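Local atomic coordinates of thioredoxin-like protein (Bacteroides caccae ATCC 43185, PDB entry 4YOD), a protein that probably acts as a thiol-disulfide oxidoreductase, joining an all-helical N-terminal region to a thioredoxin fold. Residues A[42-47]-A[80-85]; A[91-96]-A[127-132]; A[95-100]-A[118-123]; A[167-172]-A[212-217]; A[258-263]-A[277-282]. All blocks are in the same frame, centred on the assembly; numbering follows the deposited sequence.

How the contacts relate
Contacts 1, 2 and 3 hold the helical N-terminal region together, while contacts 4 and 5 belong to the thioredoxin fold on the opposite side of the chain's centre. Contacts 2 and 3 share helix 90-105, and both lie close to contact 1, where Ile83 packs on Phe93 and Ala123. Contacts 4 and 5 reach one mixed sheet and meet through Leu169 and Leu263. Contacts 3 and 5 are buried and purely apolar. The other three are only partly buried: contact 1 adds an arginine bond and a bridging water, contact 2 sets a serine turn against a ring, and contact 4 runs from buried leucines to the partly exposed Leu172 and Ile212.

Contact 1: residues A[42-47]-A[80-85]; sequences VNFADT and RKTIDR
Phe44 and Arg85 face each other with their CA atoms 7.1 Å apart, where the 42-47 loop, folded into a type I beta turn from Asn43 to Asp46, passes helix 72-85. Arg85 bends at chi3 (69°), and this lays its guanidinium beside the Phe44 ring. CD2 of Phe44 sits over the centre of one guanidinium face, 3.7 Å from Arg85 CZ, while Arg85 NE lies at the ring's edge; the two planes are 67° apart, so this is no flat stack. Arg85 NH2 reaches on to the backbone O of Val42, a rather bent hydrogen bond of 3.0 Å. A water accepts from the same Arg85 NH2 and from Phe44 N, and Arg85 NH1 is bound to the carbonyl of Trp39, so both terminal nitrogens are gripped. Val42 CG1 stands over one face of the Phe44 ring, near its rim, and Thr82 CG2 comes within 4.4 Å of Phe44 CZ. Asn43 OD1 accepts from Ala45 N at 3.0 Å, an Asx turn at the start of the type I turn. With an alanine here instead of Phe44, the guanidinium would probably lose the wall it rests on and be freer to swing. Beyond the pair, Phe44 also packs on Val88 and on Val92 of helix 90-105, while Ile83 turns away toward that helix and helix 114-125.

Contact 2: residues A[91-96]-A[127-132]; sequences KVFAYI and SPVLEE
Apolar contact dominates between Phe93 and the loop residues Val129 and Leu130. Phe93 has its CG anti to the backbone N (chi1 179°), which carries the ring off helix 90-105 toward the loop. Over one face stands Val129 CG2, 4.0 Å from the Phe93 ring centroid and 21° off the normal, a CH-pi contact displaced toward the CG end of the ring. Leu130 crosses the ring at about a right angle and puts its CG 3.7 Å from Phe93 CE1. The polar part belongs to Ser127, whose OG lies 3.5 Å from Phe93 CE2, over the ring face. Its hydrogen bonds are made to other groups: Ser127 OG accepts from Val129 N at 3.1 Å, an ST turn, and pairs with Asn87 OD1. The turn thereby holds Ser127 and Val129 together against the aromatic surface. Replacing Phe93 by an alanine would probably open a gap under Val129 and Leu130 and leave this loop poorly seated on the helix. The ring also touches Ile83 of helix 72-85 and Met124 of helix 114-125, so it lies where these helices meet the link between helices 114-125 and 132-146.

Contact 3: residues A[95-100]-A[118-123]; sequences YITDLA and IPVLEA
Val120 holds CG1 opposite its backbone N (chi1 -177°), and both its methyls then point at Ala100: CG1 lies 3.8 Å and CG2 3.9 Å from Ala100 CB. In Thr97, chi1 of 55° puts OG1 between the backbone N and the carbonyl carbon and leaves the methyl anti to the carbonyl carbon, with Thr97 CG2 standing 4.1 Å from Val120 CG1. Val120 thus meets Ala100 with both branches and Thr97 with one. The Thr97 hydroxyl is turned back onto its own helix and bonded to the carbonyl O of Phe93, one turn earlier. Helices 90-105 and 114-125 come close here, with the CA atoms of Thr97 and Val120 7.1 Å apart; the second helix is kinked at Pro119, whose N makes no bond to the preceding turn. Trp60 of helix 53-66 packs on Ala100, and Ile79 of helix 72-85 on Val120. All three touching residues are buried and meet by methyl groups, so the fit depends on small size and shape, with the one hydroxyl satisfied inside its own helix.

Contact 4: residues A[167-172]-A[212-217]; sequences GSLYQL and IVLSIY
Leu214 forms the more enclosed part of this contact: its CD2 methyl is met by Leu169 CD1 at 4.0 Å and by Leu172 CD1 at 4.1 Å, two leucines arriving from the turn that follows strand 166-168. A chi1 of 179° swings the Leu214 branch away from its own backbone N and toward that turn. Leu172 crosses it at about a right angle, and Leu169 comes in at a slant. Strand 211-217 runs parallel to strands 176-181 and 237-240 in the central sheet of the thioredoxin fold, and the hairpin 158-160/166-168 with its following turn packs on a face of that sheet. Tyr159 of the hairpin and Ile237 of strand 237-240 also touch Leu214. Whereas Leu214 and Leu169 are buried, Leu172 and Ile212 are partly exposed and meet through one approach, Ile212 CD1 to Leu172 CB at 4.2 Å. On the far side of the turn, the exposed Gln171 and the partly exposed Ser168 pair through two weak hydrogen bonds, Gln171 OE1 taking the N-H of Ser168 and Ser168 OG that of Gln171.

Contact 5: residues A[258-263]-A[277-282]; sequences PTLYLL and QAIEEY
The Tyr282 ring meets Leu262 at a slant, with Leu262 CD2 3.5 Å from Tyr282 CD1, and it also stacks with the ring of His286 one turn on. The other flat group, Tyr261, points to the opposite side of the strand and sets its ring edge-to-face with Tyr252. Ile279 comes in between Leu260 and Leu262. Its CD1 lies 3.6 Å from Leu260 CB and 3.8 Å from Leu260 CD1, the two side chains crossing at about a right angle, while Ile279 CG1 is a looser 4.4 Å from Leu262 CB. In Leu262, chi1 of -174° extends the branch toward the helix and chi2 of 68° sets CD2 against the tyrosine. Strand 259-263 and the helical segment 277-282 run nearly parallel, 18° apart with axes 9.6 Å from each other; helix 276-286 is the last of the thioredoxin fold and lies on its sheet. Leu260 touches Thr192 of helix 187-197 as well. Just before the strand, Pro258 follows a cis peptide bond and touches Cys189, consistent with the cis-proline beside the CxxC site of thioredoxins. The chemistry is hydrocarbon throughout: alternate strand residues supply leucines, and across this contact shape and close packing, not polar bonds, join helix and strand.

Contact 1: residues A[42-47]-A[80-85]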
# COMPACT_ATOMS: atom_id res chain seq x y z
N VAL A 42 -8.22 -26.12 9.20
CA VAL A 42 -6.78 -26.03 9.44
C VAL A 42 -6.51 -26.09 10.97
O VAL A 42 -7.24 -25.49 11.75
CB VAL A 42 -6.23 -24.74 8.77
CG1 VAL A 42 -4.79 -24.44 9.19
CG2 VAL A 42 -6.32 -24.85 7.24
N ASN A 43 -5.46 -26.83 11.36
CA ASN A 43 -4.98 -26.94 12.74
C ASN A 43 -3.74 -26.08 12.83
O ASN A 43 -2.68 -26.49 12.35
CB ASN A 43 -4.66 -28.43 13.09
CG ASN A 43 -4.09 -28.62 14.49
OD1 ASN A 43 -3.99 -27.68 15.29
ND2 ASN A 43 -3.72 -29.85 14.83
N PHE A 44 -3.87 -24.86 13.42
CA PHE A 44 -2.73 -23.96 13.52
C PHE A 44 -1.69 -24.38 14.60
O PHE A 44 -0.64 -23.75 14.70
CB PHE A 44 -3.18 -22.52 13.74
CG PHE A 44 -3.76 -21.89 12.51
CD1 PHE A 44 -3.01 -21.79 11.33
CD2 PHE A 44 -5.05 -21.37 12.51
CE1 PHE A 44 -3.54 -21.17 10.20
CE2 PHE A 44 -5.57 -20.74 11.37
CZ PHE A 44 -4.81 -20.65 10.22
N ALA A 45 -1.94 -25.45 15.33
CA ALA A 45 -0.99 -26.00 16.30
C ALA A 45 -0.20 -27.18 15.68
O ALA A 45 0.64 -27.77 16.36
CB ALA A 45 -1.74 -26.45 17.54
N ASP A 46 -0.46 -27.49 14.38
CA ASP A 46 0.15 -28.60 13.62
C ASP A 46 1.53 -28.23 12.98
O ASP A 46 1.98 -27.09 13.04
CB ASP A 46 -0.84 -29.05 12.53
CG ASP A 46 -0.87 -30.53 12.19
OD1 ASP A 46 0.09 -31.25 12.57
OD2 ASP A 46 -1.83 -30.97 11.52
N THR A 47 2.17 -29.23 12.32
CA THR A 47 3.49 -29.14 11.68
C THR A 47 3.40 -28.83 10.15
O THR A 47 4.37 -29.08 9.43
CB THR A 47 4.30 -30.44 11.99
OG1 THR A 47 5.64 -30.33 11.51
CG2 THR A 47 3.65 -31.73 11.42
N ARG A 80 -7.84 -10.30 10.91
CA ARG A 80 -7.56 -10.20 12.35
C ARG A 80 -7.86 -11.54 13.06
O ARG A 80 -6.98 -12.05 13.79
CB ARG A 80 -8.35 -9.04 12.99
CG ARG A 80 -8.16 -8.93 14.51
CD ARG A 80 -6.74 -8.58 14.88
NE ARG A 80 -6.47 -8.67 16.32
CZ ARG A 80 -6.37 -7.62 17.12
NH1 ARG A 80 -6.54 -6.39 16.65
NH2 ARG A 80 -6.10 -7.79 18.41
N LYS A 81 -9.07 -12.12 12.85
CA LYS A 81 -9.43 -13.41 13.47
C LYS A 81 -8.45 -14.53 13.08
O LYS A 81 -8.10 -15.34 13.94
CB LYS A 81 -10.85 -13.85 13.08
CG LYS A 81 -11.94 -13.13 13.84
CD LYS A 81 -13.31 -13.60 13.38
CE LYS A 81 -14.42 -12.67 13.80
NZ LYS A 81 -14.65 -12.69 15.27
N THR A 82 -8.00 -14.57 11.81
CA THR A 82 -7.07 -15.61 11.31
C THR A 82 -5.72 -15.49 12.05
O THR A 82 -5.26 -16.50 12.56
CB THR A 82 -6.93 -15.52 9.79
OG1 THR A 82 -8.21 -15.78 9.23
CG2 THR A 82 -5.91 -16.48 9.22
N ILE A 83 -5.14 -14.28 12.12
CA ILE A 83 -3.87 -14.06 12.84
C ILE A 83 -4.03 -14.44 14.33
O ILE A 83 -3.16 -15.13 14.86
CB ILE A 83 -3.28 -12.62 12.68
CG1 ILE A 83 -3.16 -12.19 11.18
CG2 ILE A 83 -1.92 -12.49 13.40
CD1 ILE A 83 -2.35 -13.12 10.19
N ASP A 84 -5.14 -14.04 14.98
CA ASP A 84 -5.41 -14.34 16.40
C ASP A 84 -5.37 -15.84 16.65
O ASP A 84 -4.82 -16.28 17.66
CB ASP A 84 -6.77 -13.78 16.85
CG ASP A 84 -6.81 -12.27 17.04
OD1 ASP A 84 -5.74 -11.62 16.97
OD2 ASP A 84 -7.93 -11.73 17.25
N ARG A 85 -5.93 -16.62 15.72
CA ARG A 85 -5.93 -18.09 15.80
C ARG A 85 -4.52 -18.68 15.81
O ARG A 85 -4.33 -19.74 16.39
CB ARG A 85 -6.71 -18.70 14.62
CG ARG A 85 -8.23 -18.71 14.80
CD ARG A 85 -8.89 -19.62 13.75
NE ARG A 85 -8.56 -21.03 13.99
CZ ARG A 85 -8.69 -22.00 13.09
NH1 ARG A 85 -9.16 -21.74 11.88
NH2 ARG A 85 -8.34 -23.25 13.40
O HOH W 1 -6.13 -24.12 15.34

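Contact 2: residues A[91-96]-A[127-132]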
# COMPACT_ATOMS: atom_id res chain seq x y z
N LYS A 91 5.78 -20.51 16.57
CA LYS A 91 6.44 -20.75 15.28
C LYS A 91 5.45 -20.61 14.08
O LYS A 91 5.85 -20.15 13.01
CB LYS A 91 7.11 -22.11 15.27
CG LYS A 91 8.34 -22.17 16.18
CD LYS A 91 9.11 -23.49 16.04
CE LYS A 91 10.18 -23.62 17.09
NZ LYS A 91 10.79 -24.98 17.10
N VAL A 92 4.16 -20.98 14.27
CA VAL A 92 3.13 -20.85 13.24
C VAL A 92 2.74 -19.35 13.09
O VAL A 92 2.60 -18.86 11.97
CB VAL A 92 1.90 -21.76 13.51
CG1 VAL A 92 0.81 -21.55 12.47
CG2 VAL A 92 2.33 -23.22 13.52
N PHE A 93 2.61 -18.64 14.23
CA PHE A 93 2.33 -17.19 14.23
C PHE A 93 3.38 -16.46 13.40
O PHE A 93 3.03 -15.67 12.51
CB PHE A 93 2.30 -16.66 15.68
CG PHE A 93 2.03 -15.17 15.79
CD1 PHE A 93 3.07 -14.25 15.69
CD2 PHE A 93 0.75 -14.70 16.04
CE1 PHE A 93 2.82 -12.88 15.79
CE2 PHE A 93 0.51 -13.32 16.14
CZ PHE A 93 1.55 -12.43 16.03
N ALA A 94 4.68 -16.78 13.65
CA ALA A 94 5.84 -16.19 12.96
C ALA A 94 5.82 -16.51 11.46
O ALA A 94 6.10 -15.63 10.65
CB ALA A 94 7.14 -16.71 13.60
N TYR A 95 5.47 -17.76 11.10
CA TYR A 95 5.39 -18.18 9.70
C TYR A 95 4.26 -17.44 8.94
O TYR A 95 4.50 -16.95 7.84
CB TYR A 95 5.22 -19.72 9.62
CG TYR A 95 4.95 -20.25 8.23
CD1 TYR A 95 6.00 -20.51 7.35
CD2 TYR A 95 3.66 -20.48 7.79
CE1 TYR A 95 5.76 -20.96 6.05
CE2 TYR A 95 3.40 -20.94 6.50
CZ TYR A 95 4.46 -21.19 5.64
OH TYR A 95 4.20 -21.64 4.37
N ILE A 96 3.04 -17.41 9.49
CA ILE A 96 1.88 -16.79 8.84
C ILE A 96 2.05 -15.26 8.79
O ILE A 96 1.77 -14.65 7.76
CB ILE A 96 0.56 -17.23 9.54
CG1 ILE A 96 0.36 -18.79 9.50
CG2 ILE A 96 -0.67 -16.45 8.97
CD1 ILE A 96 0.15 -19.46 8.10
N SER A 127 -0.44 -9.35 20.34
CA SER A 127 -0.18 -10.78 20.48
C SER A 127 0.47 -11.16 21.82
O SER A 127 1.54 -10.67 22.15
CB SER A 127 0.69 -11.28 19.34
OG SER A 127 1.10 -12.62 19.56
N PRO A 128 -0.10 -12.17 22.51
CA PRO A 128 0.54 -12.65 23.75
C PRO A 128 1.74 -13.60 23.49
O PRO A 128 2.41 -13.98 24.44
CB PRO A 128 -0.61 -13.38 24.45
CG PRO A 128 -1.49 -13.85 23.36
CD PRO A 128 -1.35 -12.90 22.21
N VAL A 129 2.02 -14.00 22.23
CA VAL A 129 3.15 -14.89 21.95
C VAL A 129 4.42 -14.11 21.59
O VAL A 129 5.49 -14.72 21.55
CB VAL A 129 2.89 -16.01 20.90
CG1 VAL A 129 1.77 -16.94 21.37
CG2 VAL A 129 2.62 -15.44 19.50
N LEU A 130 4.31 -12.79 21.32
CA LEU A 130 5.50 -12.01 20.97
C LEU A 130 6.11 -11.35 22.19
O LEU A 130 5.40 -10.79 23.02
CB LEU A 130 5.21 -10.92 19.91
CG LEU A 130 4.81 -11.34 18.49
CD1 LEU A 130 4.61 -10.10 17.59
CD2 LEU A 130 5.83 -12.31 17.85
N GLU A 131 7.46 -11.37 22.25
CA GLU A 131 8.27 -10.69 23.27
C GLU A 131 8.22 -9.20 22.97
O GLU A 131 7.93 -8.83 21.82
CB GLU A 131 9.72 -11.21 23.25
CG GLU A 131 9.89 -12.68 23.61
CD GLU A 131 9.56 -13.07 25.05
OE1 GLU A 131 10.01 -12.36 25.98
OE2 GLU A 131 8.87 -14.10 25.23
N GLU A 132 8.48 -8.34 23.95
CA GLU A 132 8.44 -6.90 23.73
C GLU A 132 9.37 -6.44 22.55
O GLU A 132 8.94 -5.60 21.75
CB GLU A 132 8.73 -6.12 25.02
CG GLU A 132 10.02 -6.50 25.71
CD GLU A 132 10.17 -6.11 27.17
OE1 GLU A 132 9.68 -5.04 27.59
OE2 GLU A 132 10.83 -6.89 27.90

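Contact 3: residues A[95-100]-A[118-123]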
# COMPACT_ATOMS: atom_id res chain seq x y z
N TYR A 95 5.47 -17.76 11.10
CA TYR A 95 5.39 -18.18 9.70
C TYR A 95 4.26 -17.44 8.94
O TYR A 95 4.50 -16.95 7.84
CB TYR A 95 5.22 -19.72 9.62
CG TYR A 95 4.95 -20.25 8.23
CD1 TYR A 95 6.00 -20.51 7.35
CD2 TYR A 95 3.66 -20.48 7.79
CE1 TYR A 95 5.76 -20.96 6.05
CE2 TYR A 95 3.40 -20.94 6.50
CZ TYR A 95 4.46 -21.19 5.64
OH TYR A 95 4.20 -21.64 4.37
N ILE A 96 3.04 -17.41 9.49
CA ILE A 96 1.88 -16.79 8.84
C ILE A 96 2.05 -15.26 8.79
O ILE A 96 1.77 -14.65 7.76
CB ILE A 96 0.56 -17.23 9.54
CG1 ILE A 96 0.36 -18.79 9.50
CG2 ILE A 96 -0.67 -16.45 8.97
CD1 ILE A 96 0.15 -19.46 8.10
N THR A 97 2.57 -14.64 9.86
CA THR A 97 2.76 -13.19 9.82
C THR A 97 3.87 -12.82 8.83
O THR A 97 3.82 -11.73 8.23
CB THR A 97 3.02 -12.58 11.21
OG1 THR A 97 4.12 -13.22 11.86
CG2 THR A 97 1.78 -12.60 12.09
N ASP A 98 4.85 -13.71 8.64
CA ASP A 98 5.93 -13.50 7.66
C ASP A 98 5.34 -13.58 6.24
O ASP A 98 5.71 -12.76 5.39
CB ASP A 98 7.07 -14.49 7.84
CG ASP A 98 8.17 -14.34 6.81
OD1 ASP A 98 8.91 -13.33 6.88
OD2 ASP A 98 8.26 -15.20 5.90
N LEU A 99 4.41 -14.53 5.98
CA LEU A 99 3.71 -14.60 4.69
C LEU A 99 2.90 -13.32 4.42
O LEU A 99 2.86 -12.86 3.28
CB LEU A 99 2.77 -15.81 4.60
CG LEU A 99 3.39 -17.21 4.48
CD1 LEU A 99 2.32 -18.23 4.28
CD2 LEU A 99 4.39 -17.31 3.32
N ALA A 100 2.24 -12.76 5.47
CA ALA A 100 1.47 -11.51 5.38
C ALA A 100 2.38 -10.35 4.95
O ALA A 100 1.99 -9.58 4.09
CB ALA A 100 0.80 -11.19 6.70
N ILE A 118 -2.61 -3.74 7.71
CA ILE A 118 -2.87 -3.03 8.98
C ILE A 118 -3.55 -3.98 10.04
O ILE A 118 -2.96 -4.07 11.13
CB ILE A 118 -3.65 -1.72 8.76
CG1 ILE A 118 -2.67 -0.63 8.20
CG2 ILE A 118 -4.36 -1.22 10.03
CD1 ILE A 118 -3.36 0.56 7.48
N PRO A 119 -4.65 -4.75 9.78
CA PRO A 119 -5.16 -5.69 10.82
C PRO A 119 -4.12 -6.76 11.23
O PRO A 119 -4.14 -7.18 12.38
CB PRO A 119 -6.40 -6.33 10.19
CG PRO A 119 -6.31 -6.05 8.73
CD PRO A 119 -5.53 -4.77 8.59
N VAL A 120 -3.21 -7.19 10.32
CA VAL A 120 -2.12 -8.13 10.70
C VAL A 120 -1.21 -7.45 11.77
O VAL A 120 -0.90 -8.07 12.77
CB VAL A 120 -1.26 -8.64 9.51
CG1 VAL A 120 -0.21 -9.65 9.98
CG2 VAL A 120 -2.13 -9.25 8.40
N LEU A 121 -0.81 -6.18 11.53
CA LEU A 121 0.06 -5.40 12.43
C LEU A 121 -0.60 -5.18 13.75
O LEU A 121 0.08 -5.24 14.78
CB LEU A 121 0.42 -4.04 11.79
CG LEU A 121 1.34 -4.09 10.58
CD1 LEU A 121 1.46 -2.72 9.94
CD2 LEU A 121 2.73 -4.67 10.95
N GLU A 122 -1.94 -4.93 13.75
CA GLU A 122 -2.75 -4.72 14.96
C GLU A 122 -2.77 -6.02 15.79
O GLU A 122 -2.64 -5.98 17.02
CB GLU A 122 -4.17 -4.26 14.59
CG GLU A 122 -4.23 -2.82 14.07
CD GLU A 122 -5.59 -2.31 13.58
OE1 GLU A 122 -6.43 -3.14 13.15
OE2 GLU A 122 -5.79 -1.08 13.59
N ALA A 123 -2.93 -7.17 15.11
CA ALA A 123 -2.91 -8.47 15.80
C ALA A 123 -1.55 -8.75 16.39
O ALA A 123 -1.48 -9.31 17.48
CB ALA A 123 -3.30 -9.57 14.83

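Contact 4: residues A[167-172]-A[212-217]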
# COMPACT_ATOMS: atom_id res chain seq x y z
N GLY A 167 7.73 26.40 -1.57
CA GLY A 167 6.29 26.25 -1.48
C GLY A 167 5.95 25.09 -0.58
O GLY A 167 6.84 24.30 -0.24
N SER A 168 4.68 24.97 -0.18
CA SER A 168 4.25 23.86 0.64
C SER A 168 3.14 23.08 -0.09
O SER A 168 2.44 23.64 -0.94
CB SER A 168 3.79 24.32 2.01
OG SER A 168 2.47 24.84 2.01
N LEU A 169 2.97 21.79 0.26
CA LEU A 169 1.94 20.94 -0.33
C LEU A 169 0.55 21.58 -0.20
O LEU A 169 -0.17 21.67 -1.19
CB LEU A 169 1.94 19.55 0.35
CG LEU A 169 0.80 18.60 -0.01
CD1 LEU A 169 0.89 18.17 -1.47
CD2 LEU A 169 0.82 17.37 0.89
N TYR A 170 0.20 22.05 1.00
CA TYR A 170 -1.12 22.60 1.29
C TYR A 170 -1.37 23.97 0.67
O TYR A 170 -2.53 24.38 0.58
CB TYR A 170 -1.40 22.63 2.79
CG TYR A 170 -1.94 21.31 3.32
CD1 TYR A 170 -1.16 20.17 3.34
CD2 TYR A 170 -3.25 21.21 3.78
CE1 TYR A 170 -1.64 18.96 3.83
CE2 TYR A 170 -3.76 20.00 4.26
CZ TYR A 170 -2.94 18.89 4.31
OH TYR A 170 -3.42 17.69 4.78
N GLN A 171 -0.31 24.64 0.19
CA GLN A 171 -0.43 25.95 -0.47
C GLN A 171 -0.86 25.79 -1.93
O GLN A 171 -1.21 26.78 -2.59
CB GLN A 171 0.89 26.73 -0.36
CG GLN A 171 0.97 27.57 0.91
CD GLN A 171 2.36 28.01 1.28
OE1 GLN A 171 3.36 27.72 0.60
NE2 GLN A 171 2.46 28.73 2.38
N LEU A 172 -0.85 24.56 -2.44
CA LEU A 172 -1.26 24.28 -3.81
C LEU A 172 -2.77 24.09 -3.86
O LEU A 172 -3.35 23.39 -3.04
CB LEU A 172 -0.53 23.07 -4.38
CG LEU A 172 0.97 23.25 -4.53
CD1 LEU A 172 1.66 21.91 -4.71
CD2 LEU A 172 1.29 24.26 -5.65
N ILE A 212 -2.82 19.15 -10.35
CA ILE A 212 -1.44 19.57 -10.21
C ILE A 212 -0.60 18.30 -10.00
O ILE A 212 -1.00 17.42 -9.23
CB ILE A 212 -1.23 20.62 -9.07
CG1 ILE A 212 -1.73 22.04 -9.52
CG2 ILE A 212 0.24 20.69 -8.60
CD1 ILE A 212 -1.93 23.05 -8.35
N VAL A 213 0.53 18.21 -10.71
CA VAL A 213 1.46 17.10 -10.51
C VAL A 213 2.68 17.69 -9.77
O VAL A 213 3.37 18.58 -10.29
CB VAL A 213 1.84 16.35 -11.81
CG1 VAL A 213 2.83 15.22 -11.50
CG2 VAL A 213 0.60 15.78 -12.50
N LEU A 214 2.91 17.23 -8.54
CA LEU A 214 4.02 17.63 -7.71
C LEU A 214 5.01 16.48 -7.60
O LEU A 214 4.69 15.45 -7.00
CB LEU A 214 3.53 18.08 -6.31
CG LEU A 214 4.61 18.52 -5.31
CD1 LEU A 214 5.27 19.83 -5.74
CD2 LEU A 214 4.03 18.70 -3.92
N SER A 215 6.20 16.63 -8.17
CA SER A 215 7.21 15.58 -8.05
C SER A 215 8.14 15.99 -6.93
O SER A 215 8.52 17.16 -6.85
CB SER A 215 7.96 15.36 -9.36
OG SER A 215 8.88 16.41 -9.58
N ILE A 216 8.46 15.06 -6.03
CA ILE A 216 9.32 15.39 -4.89
C ILE A 216 10.46 14.38 -4.76
O ILE A 216 10.25 13.16 -4.71
CB ILE A 216 8.54 15.59 -3.56
CG1 ILE A 216 9.47 15.99 -2.39
CG2 ILE A 216 7.68 14.39 -3.17
CD1 ILE A 216 9.93 17.43 -2.41
N TYR A 217 11.68 14.93 -4.75
CA TYR A 217 12.88 14.16 -4.54
C TYR A 217 13.25 14.28 -3.04
O TYR A 217 13.50 15.38 -2.56
CB TYR A 217 14.01 14.61 -5.47
CG TYR A 217 15.34 13.95 -5.18
CD1 TYR A 217 15.46 12.57 -5.15
CD2 TYR A 217 16.47 14.72 -4.91
CE1 TYR A 217 16.67 11.96 -4.83
CE2 TYR A 217 17.70 14.11 -4.62
CZ TYR A 217 17.79 12.73 -4.60
OH TYR A 217 18.98 12.12 -4.31

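Contact 5: residues A[258-263]-A[277-282]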
# COMPACT_ATOMS: atom_id res chain seq x y z
N PRO A 258 9.86 4.59 -7.28
CA PRO A 258 8.85 5.65 -7.20
C PRO A 258 7.58 5.24 -6.46
O PRO A 258 7.28 4.05 -6.30
CB PRO A 258 8.53 5.93 -8.68
CG PRO A 258 8.80 4.61 -9.37
CD PRO A 258 10.01 4.08 -8.66
N THR A 259 6.86 6.24 -5.96
CA THR A 259 5.57 6.00 -5.34
C THR A 259 4.64 7.15 -5.72
O THR A 259 5.09 8.29 -5.86
CB THR A 259 5.64 5.66 -3.85
OG1 THR A 259 4.44 4.99 -3.53
CG2 THR A 259 5.82 6.86 -2.94
N LEU A 260 3.37 6.84 -5.93
CA LEU A 260 2.39 7.83 -6.35
C LEU A 260 1.24 7.92 -5.38
O LEU A 260 0.78 6.89 -4.90
CB LEU A 260 1.82 7.49 -7.75
CG LEU A 260 2.81 7.42 -8.91
CD1 LEU A 260 2.16 6.78 -10.14
CD2 LEU A 260 3.34 8.79 -9.25
N TYR A 261 0.79 9.15 -5.11
CA TYR A 261 -0.38 9.44 -4.29
C TYR A 261 -1.34 10.29 -5.08
O TYR A 261 -0.90 11.16 -5.83
CB TYR A 261 -0.01 10.22 -3.01
CG TYR A 261 0.60 9.38 -1.92
CD1 TYR A 261 1.94 9.02 -1.95
CD2 TYR A 261 -0.13 9.05 -0.78
CE1 TYR A 261 2.53 8.30 -0.91
CE2 TYR A 261 0.44 8.30 0.26
CZ TYR A 261 1.77 7.95 0.19
OH TYR A 261 2.33 7.18 1.18
N LEU A 262 -2.64 10.07 -4.91
CA LEU A 262 -3.65 10.96 -5.47
C LEU A 262 -4.39 11.56 -4.29
O LEU A 262 -4.92 10.81 -3.46
CB LEU A 262 -4.62 10.28 -6.47
CG LEU A 262 -5.60 11.28 -7.16
CD1 LEU A 262 -4.85 12.23 -8.12
CD2 LEU A 262 -6.71 10.56 -7.90
N LEU A 263 -4.44 12.88 -4.22
CA LEU A 263 -5.12 13.60 -3.14
C LEU A 263 -6.29 14.40 -3.71
O LEU A 263 -6.23 14.82 -4.86
CB LEU A 263 -4.16 14.56 -2.38
CG LEU A 263 -2.69 14.12 -2.11
CD1 LEU A 263 -1.93 15.21 -1.33
CD2 LEU A 263 -2.62 12.77 -1.30
N GLN A 277 -1.91 3.22 -13.83
CA GLN A 277 -3.20 2.74 -14.37
C GLN A 277 -4.36 3.04 -13.38
O GLN A 277 -5.42 3.47 -13.83
CB GLN A 277 -3.14 1.24 -14.71
CG GLN A 277 -4.44 0.69 -15.34
CD GLN A 277 -4.44 -0.80 -15.60
OE1 GLN A 277 -3.83 -1.60 -14.87
NE2 GLN A 277 -5.17 -1.21 -16.62
N ALA A 278 -4.13 2.84 -12.06
CA ALA A 278 -5.12 3.09 -11.01
C ALA A 278 -5.48 4.58 -10.96
O ALA A 278 -6.66 4.92 -10.90
CB ALA A 278 -4.58 2.62 -9.65
N ILE A 279 -4.47 5.45 -11.02
CA ILE A 279 -4.67 6.91 -11.00
C ILE A 279 -5.43 7.32 -12.26
O ILE A 279 -6.41 8.07 -12.16
CB ILE A 279 -3.33 7.67 -10.84
CG1 ILE A 279 -2.80 7.49 -9.39
CG2 ILE A 279 -3.49 9.19 -11.16
CD1 ILE A 279 -1.39 7.82 -9.25
N GLU A 280 -5.00 6.82 -13.42
CA GLU A 280 -5.64 7.14 -14.70
C GLU A 280 -7.10 6.71 -14.69
O GLU A 280 -7.95 7.50 -15.08
CB GLU A 280 -4.88 6.47 -15.86
CG GLU A 280 -5.38 6.85 -17.24
CD GLU A 280 -4.75 6.11 -18.41
OE1 GLU A 280 -4.01 5.12 -18.18
OE2 GLU A 280 -4.99 6.53 -19.56
N GLU A 281 -7.41 5.49 -14.21
CA GLU A 281 -8.80 5.04 -14.21
C GLU A 281 -9.63 5.85 -13.24
O GLU A 281 -10.71 6.27 -13.62
CB GLU A 281 -8.92 3.56 -13.92
CG GLU A 281 -8.49 2.69 -15.09
CD GLU A 281 -8.79 1.21 -14.91
OE1 GLU A 281 -9.42 0.85 -13.89
OE2 GLU A 281 -8.39 0.41 -15.79
N TYR A 282 -9.10 6.15 -12.05
CA TYR A 282 -9.80 6.96 -11.05
C TYR A 282 -10.19 8.32 -11.62
O TYR A 282 -11.31 8.76 -11.41
CB TYR A 282 -8.92 7.17 -9.80
CG TYR A 282 -9.67 7.87 -8.69
CD1 TYR A 282 -9.85 9.25 -8.70
CD2 TYR A 282 -10.25 7.15 -7.65
CE1 TYR A 282 -10.59 9.89 -7.71
CE2 TYR A 282 -10.98 7.78 -6.65
CZ TYR A 282 -11.15 9.15 -6.68
OH TYR A 282 -11.89 9.80 -5.72